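Local coordinates for protein InvG (Salmonella enterica subsp. enterica serovar Typhimurium, PDB 4G08), which forms the ring-shaped outer-membrane secretin pore of the SPI-1 type III secretion system, which injects bacterial effector proteins into eukaryotic host cells, at residues Ser22-Phe27 against Val40-Ala45; Phe26-Met30 against Leu61-Leu65; Leu69-Trp73 against Tyr83-Met88. One frame throughout, in Å; residues are numbered along the deposited sequence.

Contact 1 of 3, residues Ser22-Phe27 against Val40-Ala45; sequences SLRTFF and VSKMAA
R24 makes the polar link between 22-27 and 40-45 by two weak hydrogen bonds to V40 O, from NH1 at 3.0 Å and NH2 at 3.1 Å. Its long side chain (chi1 t, chi2 t, chi3 m) suits this exposed edge, carrying the guanidinium over V40 CB, with NH2 3.2 Å from A45 CB. S22 and V40 are extended (phi/psi -68/153 and -106/126); the chain turns helical after S22 and after S41. S22 (chi1 p) caps helix 23-30, OG accepting from T25 N at 3.2 Å; S41 (chi1 p) caps the short, weakly bonded helix at about 42-45, OG accepting from A44 N at 3.1 Å and also bonding E87. Serine suits an N-cap because its hydroxyl serves an amide lacking an upstream carbonyl. The backbones come closest at L23 and A45, CA to CA 4.9 Å, which small alanine permits. L23 CB lies 3.3 Å from A44 O; F27 CB meets V40 CG2 (chi1 t) at 3.9 Å. These N-capped helical starts pack within the N0 domain of the secretin's periplasmic region, where L23 and F27 continue onto L71 of strand 71-75, F27 onto I82 of 80-84, and F26 and F27 onto helix 58-69.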
loop_
_atom_site.group_PDB
_atom_site.type_symbol
_atom_site.label_atom_id
_atom_site.label_comp_id
_atom_site.label_asym_id
_atom_site.label_seq_id
_atom_site.Cartn_x
_atom_site.Cartn_y
_atom_site.Cartn_z
ATOM N N SER A 22 4.201 -7.229 20.188
ATOM C CA SER A 22 4.305 -6.098 19.281
ATOM C C SER A 22 3.899 -6.551 17.887
ATOM O O SER A 22 4.056 -7.717 17.535
ATOM C CB SER A 22 5.724 -5.545 19.261
ATOM O OG SER A 22 6.561 -6.372 18.471
ATOM N N LEU A 23 3.397 -5.623 17.085
ATOM C CA LEU A 23 3.041 -5.939 15.710
ATOM C C LEU A 23 4.235 -6.474 14.951
ATOM O O LEU A 23 4.081 -7.263 14.023
ATOM C CB LEU A 23 2.493 -4.712 14.996
ATOM C CG LEU A 23 1.043 -4.414 15.349
ATOM C CD1 LEU A 23 0.343 -3.642 14.248
ATOM C CD2 LEU A 23 0.313 -5.711 15.630
ATOM N N ARG A 24 5.431 -6.025 15.312
ATOM C CA ARG A 24 6.611 -6.503 14.612
ATOM C C ARG A 24 6.804 -7.993 14.819
ATOM O O ARG A 24 7.034 -8.737 13.872
ATOM C CB ARG A 24 7.871 -5.759 15.028
ATOM C CG ARG A 24 9.021 -6.024 14.074
ATOM C CD ARG A 24 10.249 -5.195 14.401
ATOM N NE ARG A 24 9.967 -3.763 14.422
ATOM C CZ ARG A 24 9.940 -3.005 13.334
ATOM N NH1 ARG A 24 10.117 -3.566 12.147
ATOM N NH2 ARG A 24 9.777 -1.692 13.430
ATOM N N THR A 25 6.679 -8.434 16.057
ATOM C CA THR A 25 6.784 -9.848 16.355
ATOM C C THR A 25 5.678 -10.623 15.654
ATOM O O THR A 25 5.934 -11.617 14.968
ATOM C CB THR A 25 6.689 -10.067 17.862
ATOM O OG1 THR A 25 7.854 -9.518 18.488
ATOM C CG2 THR A 25 6.583 -11.539 18.185
ATOM N N PHE A 26 4.478 -10.067 15.692
ATOM C CA PHE A 26 3.328 -10.728 15.105
ATOM C C PHE A 26 3.497 -10.922 13.604
ATOM O O PHE A 26 3.326 -12.027 13.091
ATOM C CB PHE A 26 2.073 -9.921 15.381
ATOM C CG PHE A 26 0.857 -10.474 14.723
ATOM C CD1 PHE A 26 0.209 -11.570 15.256
ATOM C CD2 PHE A 26 0.452 -9.988 13.504
ATOM C CE1 PHE A 26 -0.873 -12.124 14.611
ATOM C CE2 PHE A 26 -0.653 -10.505 12.877
ATOM C CZ PHE A 26 -1.301 -11.591 13.420
ATOM N N PHE A 27 3.840 -9.856 12.892
ATOM C CA PHE A 27 3.985 -9.972 11.445
ATOM C C PHE A 27 5.207 -10.763 11.020
ATOM O O PHE A 27 5.157 -11.461 10.012
ATOM C CB PHE A 27 3.986 -8.611 10.775
ATOM C CG PHE A 27 2.636 -8.007 10.679
ATOM C CD1 PHE A 27 1.612 -8.676 10.045
ATOM C CD2 PHE A 27 2.351 -6.852 11.366
ATOM C CE1 PHE A 27 0.339 -8.154 10.028
ATOM C CE2 PHE A 27 1.079 -6.327 11.365
ATOM C CZ PHE A 27 0.072 -6.972 10.684
ATOM N N VAL A 40 7.818 -3.687 8.754
ATOM C CA VAL A 40 6.866 -3.017 9.621
ATOM C C VAL A 40 7.412 -1.674 10.091
ATOM O O VAL A 40 8.559 -1.574 10.528
ATOM C CB VAL A 40 6.521 -3.880 10.842
ATOM C CG1 VAL A 40 5.527 -3.154 11.720
ATOM C CG2 VAL A 40 5.939 -5.214 10.406
ATOM N N SER A 41 6.630 -0.627 9.875
ATOM C CA SER A 41 7.078 0.723 10.164
ATOM C C SER A 41 7.232 0.928 11.658
ATOM O O SER A 41 6.654 0.207 12.461
ATOM C CB SER A 41 6.078 1.733 9.620
ATOM O OG SER A 41 4.967 1.847 10.485
ATOM N N LYS A 42 7.865 2.031 12.024
ATOM C CA LYS A 42 8.066 2.334 13.423
ATOM C C LYS A 42 6.728 2.450 14.141
ATOM O O LYS A 42 6.511 1.814 15.173
ATOM C CB LYS A 42 8.834 3.641 13.557
ATOM C CG LYS A 42 8.698 4.271 14.926
ATOM C CD LYS A 42 9.280 5.670 14.959
ATOM C CE LYS A 42 8.201 6.698 14.697
ATOM N NZ LYS A 42 8.805 7.979 14.254
ATOM N N MET A 43 5.807 3.221 13.569
ATOM C CA MET A 43 4.521 3.440 14.222
ATOM C C MET A 43 3.677 2.178 14.291
ATOM O O MET A 43 2.860 2.033 15.199
ATOM C CB MET A 43 3.722 4.545 13.535
ATOM C CG MET A 43 4.309 5.925 13.727
ATOM S SD MET A 43 4.270 6.424 15.457
ATOM C CE MET A 43 2.511 6.596 15.722
ATOM N N ALA A 44 3.763 1.313 13.290
ATOM C CA ALA A 44 2.986 0.082 13.360
ATOM C C ALA A 44 3.543 -0.804 14.456
ATOM O O ALA A 44 2.800 -1.475 15.173
ATOM C CB ALA A 44 3.013 -0.650 12.039
ATOM N N ALA A 45 4.867 -0.832 14.545
ATOM C CA ALA A 45 5.560 -1.747 15.434
ATOM C C ALA A 45 5.302 -1.454 16.906
ATOM O O ALA A 45 5.503 -2.323 17.749
ATOM C CB ALA A 45 7.049 -1.731 15.147
#

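Contact 2 of 3, residues Phe26-Met30 against Leu61-Leu65; sequences FFDAM and LLEKL
Two helices of the secretin N0 domain run nearly antiparallel here, the axes of 26-30 and 61-65 at 161° and 13.1 Å apart at closest approach. So wide a gap is bridged by large apolar side chains, Phe and Met from one helix and Leu from the other; the nearest CA pairs are F27-L62 at 9.3 Å and M30-L61 at 9.6 Å. No hydrogen bond crosses. Each backbone satisfies itself helically, M30 N to F26 O at 3.0 Å and L65 N to L61 O at 2.8 Å. The aromatic-aliphatic contacts use F26 (chi1 t), whose CE2 is 3.5 Å from L65 CD1 and whose ring edge meets L61, and F27 (chi1 m), whose CE1 is 3.5 Å from L62 CD2. Beyond this pair, F26 stacks edge-to-face on F53 and F27 reaches L71 and I82. Among the aliphatic contacts, unbranched M30 reaches both L61 and L62: chi1 and chi2 t carry SD outward to 4.1 Å from L62 CG, and chi3 m turns CE to 3.9 Å from L61 CD2.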
loop_
_atom_site.group_PDB
_atom_site.type_symbol
_atom_site.label_atom_id
_atom_site.label_comp_id
_atom_site.label_asym_id
_atom_site.label_seq_id
_atom_site.Cartn_x
_atom_site.Cartn_y
_atom_site.Cartn_z
ATOM N N PHE A 26 4.478 -10.067 15.692
ATOM C CA PHE A 26 3.328 -10.728 15.105
ATOM C C PHE A 26 3.497 -10.922 13.604
ATOM O O PHE A 26 3.326 -12.027 13.091
ATOM C CB PHE A 26 2.073 -9.921 15.381
ATOM C CG PHE A 26 0.857 -10.474 14.723
ATOM C CD1 PHE A 26 0.209 -11.570 15.256
ATOM C CD2 PHE A 26 0.452 -9.988 13.504
ATOM C CE1 PHE A 26 -0.873 -12.124 14.611
ATOM C CE2 PHE A 26 -0.653 -10.505 12.877
ATOM C CZ PHE A 26 -1.301 -11.591 13.420
ATOM N N PHE A 27 3.840 -9.856 12.892
ATOM C CA PHE A 27 3.985 -9.972 11.445
ATOM C C PHE A 27 5.207 -10.763 11.020
ATOM O O PHE A 27 5.157 -11.461 10.012
ATOM C CB PHE A 27 3.986 -8.611 10.775
ATOM C CG PHE A 27 2.636 -8.007 10.679
ATOM C CD1 PHE A 27 1.612 -8.676 10.045
ATOM C CD2 PHE A 27 2.351 -6.852 11.366
ATOM C CE1 PHE A 27 0.339 -8.154 10.028
ATOM C CE2 PHE A 27 1.079 -6.327 11.365
ATOM C CZ PHE A 27 0.072 -6.972 10.684
ATOM N N ASP A 28 6.232 -10.801 11.862
ATOM C CA ASP A 28 7.325 -11.739 11.639
ATOM C C ASP A 28 6.811 -13.168 11.677
ATOM O O ASP A 28 7.191 -13.994 10.849
ATOM C CB ASP A 28 8.429 -11.563 12.675
ATOM C CG ASP A 28 9.353 -10.415 12.343
ATOM O OD1 ASP A 28 9.260 -9.878 11.219
ATOM O OD2 ASP A 28 10.138 -10.009 13.225
ATOM N N ALA A 29 5.907 -13.442 12.608
ATOM C CA ALA A 29 5.323 -14.771 12.726
ATOM C C ALA A 29 4.515 -15.122 11.484
ATOM O O ALA A 29 4.624 -16.226 10.952
ATOM C CB ALA A 29 4.451 -14.853 13.963
ATOM N N MET A 30 3.747 -14.163 10.989
ATOM C CA MET A 30 2.977 -14.375 9.772
ATOM C C MET A 30 3.878 -14.683 8.575
ATOM O O MET A 30 3.513 -15.454 7.688
ATOM C CB MET A 30 2.121 -13.154 9.463
ATOM C CG MET A 30 1.694 -13.138 8.011
ATOM S SD MET A 30 0.822 -11.650 7.510
ATOM C CE MET A 30 -0.546 -11.761 8.647
ATOM N N LEU A 61 -6.192 -11.867 6.356
ATOM C CA LEU A 61 -5.893 -11.432 7.712
ATOM C C LEU A 61 -5.352 -10.014 7.729
ATOM O O LEU A 61 -5.710 -9.211 8.588
ATOM C CB LEU A 61 -4.876 -12.365 8.348
ATOM C CG LEU A 61 -4.668 -12.081 9.828
ATOM C CD1 LEU A 61 -5.997 -12.095 10.554
ATOM C CD2 LEU A 61 -3.717 -13.095 10.427
ATOM N N LEU A 62 -4.448 -9.725 6.806
ATOM C CA LEU A 62 -3.896 -8.391 6.694
ATOM C C LEU A 62 -4.983 -7.360 6.469
ATOM O O LEU A 62 -4.916 -6.253 7.005
ATOM C CB LEU A 62 -2.905 -8.333 5.548
ATOM C CG LEU A 62 -1.489 -8.707 5.947
ATOM C CD1 LEU A 62 -0.665 -8.920 4.702
ATOM C CD2 LEU A 62 -0.878 -7.611 6.793
ATOM N N GLU A 63 -5.937 -7.680 5.607
ATOM C CA GLU A 63 -7.014 -6.746 5.339
ATOM C C GLU A 63 -7.853 -6.521 6.581
ATOM O O GLU A 63 -8.202 -5.392 6.903
ATOM C CB GLU A 63 -7.892 -7.239 4.199
ATOM C CG GLU A 63 -7.168 -7.299 2.872
ATOM C CD GLU A 63 -7.622 -6.221 1.906
ATOM O OE1 GLU A 63 -6.968 -6.058 0.853
ATOM O OE2 GLU A 63 -8.659 -5.570 2.170
ATOM N N LYS A 64 -8.165 -7.594 7.297
ATOM C CA LYS A 64 -9.001 -7.464 8.474
ATOM C C LYS A 64 -8.285 -6.710 9.590
ATOM O O LYS A 64 -8.853 -5.807 10.210
ATOM C CB LYS A 64 -9.422 -8.835 8.971
ATOM C CG LYS A 64 -10.560 -8.757 9.958
ATOM C CD LYS A 64 -11.115 -10.126 10.259
ATOM C CE LYS A 64 -10.482 -10.661 11.523
ATOM N NZ LYS A 64 -11.217 -11.838 12.048
ATOM N N LEU A 65 -7.035 -7.071 9.846
ATOM C CA LEU A 65 -6.282 -6.407 10.902
ATOM C C LEU A 65 -6.036 -4.945 10.567
ATOM O O LEU A 65 -5.902 -4.112 11.460
ATOM C CB LEU A 65 -4.950 -7.106 11.155
ATOM C CG LEU A 65 -5.074 -8.497 11.764
ATOM C CD1 LEU A 65 -3.708 -9.108 12.005
ATOM C CD2 LEU A 65 -5.885 -8.461 13.047
#

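Contact 3 of 3, residues Leu69-Trp73 against Tyr83-Met88; sequences LGLIW and YDASEM
I72 lays its side chain along 83-88, with CG1 3.7 Å from Y83 CB and CD1 reaching 3.7 Å from M88 CA and 4.0 Å from M88 CB. With chi1 p and chi2 t, this beta-branched residue suits an extended strand while its ethyl arm spans to the turn beyond the partner strand. Y83, chi1 m, points to the same sheet face. I72 and Y83 form an antiparallel hydrogen-bonded pair, CA to CA 5.3 Å, with I72 N to Y83 O and Y83 N to I72 O both 2.8 Å. Next to it L71 and D84 are a non-hydrogen-bonded pair, CA to CA 4.5 Å, whose side chains diverge; L71 CA makes a CA-H...O contact with Y83 O at 3.3 Å. A third backbone bond, A85 N to G70 O at 3.0 Å, extends the ladder. G70 leaves the preceding helix with positive phi (71/63), easy for a residue without CB. Beyond D84 the chain enters a 3-10 turn at 85-87. D84, chi1 t, makes an Asx turn: its OD2 accepts from S86 N at 3.1 Å and S86 OG at 2.7 Å. E87 OE2 accepts from D84 N at 3.0 Å and also bonds S41. This beta-hairpin belongs to a mixed sheet in which 80-84 is central, parallel to 38-40. D84 forms a salt bridge with K47, L71 packs on L23 and F27 of helix 23-30, and W73 lies against helix 58-69.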
loop_
_atom_site.group_PDB
_atom_site.type_symbol
_atom_site.label_atom_id
_atom_site.label_comp_id
_atom_site.label_asym_id
_atom_site.label_seq_id
_atom_site.Cartn_x
_atom_site.Cartn_y
_atom_site.Cartn_z
ATOM N N LEU A 69 -7.020 -2.582 13.495
ATOM C CA LEU A 69 -5.933 -1.936 14.229
ATOM C C LEU A 69 -5.478 -0.601 13.664
ATOM O O LEU A 69 -4.637 0.062 14.265
ATOM C CB LEU A 69 -4.729 -2.861 14.314
ATOM C CG LEU A 69 -4.977 -4.157 15.066
ATOM C CD1 LEU A 69 -3.659 -4.870 15.233
ATOM C CD2 LEU A 69 -5.594 -3.908 16.426
ATOM N N GLY A 70 -6.076 -0.164 12.564
ATOM C CA GLY A 70 -5.667 1.095 11.948
ATOM C C GLY A 70 -4.298 0.985 11.304
ATOM O O GLY A 70 -3.362 1.692 11.680
ATOM N N LEU A 71 -4.217 0.123 10.296
ATOM C CA LEU A 71 -3.006 -0.090 9.513
ATOM C C LEU A 71 -3.273 0.164 8.033
ATOM O O LEU A 71 -4.402 0.018 7.551
ATOM C CB LEU A 71 -2.511 -1.529 9.681
ATOM C CG LEU A 71 -2.327 -2.068 11.094
ATOM C CD1 LEU A 71 -1.823 -3.501 11.057
ATOM C CD2 LEU A 71 -1.363 -1.186 11.858
ATOM N N ILE A 72 -2.193 0.338 7.285
ATOM C CA ILE A 72 -2.254 0.271 5.840
ATOM C C ILE A 72 -1.073 -0.548 5.341
ATOM O O ILE A 72 -0.033 -0.603 5.993
ATOM C CB ILE A 72 -2.205 1.685 5.232
ATOM C CG1 ILE A 72 -0.948 2.416 5.704
ATOM C CG2 ILE A 72 -3.420 2.481 5.673
ATOM C CD1 ILE A 72 -0.857 3.865 5.264
ATOM N N TRP A 73 -1.285 -1.296 4.268
ATOM C CA TRP A 73 -0.265 -2.214 3.786
ATOM C C TRP A 73 -0.204 -2.273 2.274
ATOM O O TRP A 73 -1.136 -1.870 1.581
ATOM C CB TRP A 73 -0.487 -3.610 4.350
ATOM C CG TRP A 73 -1.695 -4.255 3.841
ATOM C CD1 TRP A 73 -2.976 -3.970 4.183
ATOM C CD2 TRP A 73 -1.754 -5.331 2.907
ATOM N NE1 TRP A 73 -3.839 -4.781 3.497
ATOM C CE2 TRP A 73 -3.111 -5.650 2.730
ATOM C CE3 TRP A 73 -0.789 -6.075 2.227
ATOM C CZ2 TRP A 73 -3.529 -6.692 1.913
ATOM C CZ3 TRP A 73 -1.206 -7.084 1.383
ATOM C CH2 TRP A 73 -2.563 -7.392 1.243
ATOM N N TYR A 83 2.236 -0.217 7.618
ATOM C CA TYR A 83 2.348 1.075 8.285
ATOM C C TYR A 83 1.151 1.294 9.185
ATOM O O TYR A 83 0.076 0.765 8.925
ATOM C CB TYR A 83 2.360 2.214 7.271
ATOM C CG TYR A 83 3.436 2.119 6.234
ATOM C CD1 TYR A 83 3.205 1.443 5.051
ATOM C CD2 TYR A 83 4.581 2.892 6.336
ATOM C CE1 TYR A 83 4.143 1.420 4.053
ATOM C CE2 TYR A 83 5.515 2.902 5.327
ATOM C CZ TYR A 83 5.287 2.161 4.188
ATOM O OH TYR A 83 6.192 2.164 3.159
ATOM N N ASP A 84 1.295 2.241 10.105
ATOM C CA ASP A 84 0.171 2.784 10.854
ATOM C C ASP A 84 -0.633 3.680 9.929
ATOM O O ASP A 84 -0.070 4.363 9.081
ATOM C CB ASP A 84 0.692 3.593 12.047
ATOM C CG ASP A 84 -0.404 3.964 13.027
ATOM O OD1 ASP A 84 -0.817 3.081 13.816
ATOM O OD2 ASP A 84 -0.665 5.176 13.186
ATOM N N ALA A 85 -1.930 3.778 10.159
ATOM C CA ALA A 85 -2.744 4.636 9.321
ATOM C C ALA A 85 -2.245 6.074 9.400
ATOM O O ALA A 85 -2.362 6.833 8.437
ATOM C CB ALA A 85 -4.201 4.555 9.733
ATOM N N SER A 86 -1.530 6.386 10.477
ATOM C CA SER A 86 -1.055 7.748 10.709
ATOM C C SER A 86 0.100 8.122 9.774
ATOM O O SER A 86 0.488 9.286 9.687
ATOM C CB SER A 86 -0.626 7.916 12.169
ATOM O OG SER A 86 0.660 7.364 12.398
ATOM N N GLU A 87 0.659 7.123 9.097
ATOM C CA GLU A 87 1.790 7.331 8.198
ATOM C C GLU A 87 1.327 7.425 6.748
ATOM O O GLU A 87 2.131 7.429 5.823
ATOM C CB GLU A 87 2.797 6.195 8.350
ATOM C CG GLU A 87 3.555 6.241 9.664
ATOM C CD GLU A 87 4.368 4.987 9.930
ATOM O OE1 GLU A 87 5.567 5.128 10.255
ATOM O OE2 GLU A 87 3.759 3.909 10.101
ATOM N N MET A 88 0.020 7.435 6.559
ATOM C CA MET A 88 -0.545 7.527 5.233
ATOM C C MET A 88 0.013 8.756 4.541
ATOM O O MET A 88 0.103 9.826 5.142
ATOM C CB MET A 88 -2.053 7.641 5.344
ATOM C CG MET A 88 -2.732 7.970 4.039
ATOM S SD MET A 88 -3.849 6.677 3.468
ATOM C CE MET A 88 -4.825 6.312 4.921
#

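In the fold
Contact 2 is the buried, wholly apolar one, joining helices 23-30 and 58-69, whereas contacts 1 and 3 are only partly buried and add polar bonds. Contacts 1 and 2 share helix 23-30 and overlap at F26 and F27, but of these F27 alone touches both 40-45 and 61-65. Contact 1 adds two weak side-chain bonds to a carbonyl to its apolar packing; contact 3 has regular backbone bonds between strands. These two meet directly, S41 OG lying 2.4 Å from E87 OE2, a probable hydrogen bond, and M43 packing on D84. Contacts 2 and 3 join through apolar contact: F27 touches L71 and L62 touches W73, linking the helices to the sheet.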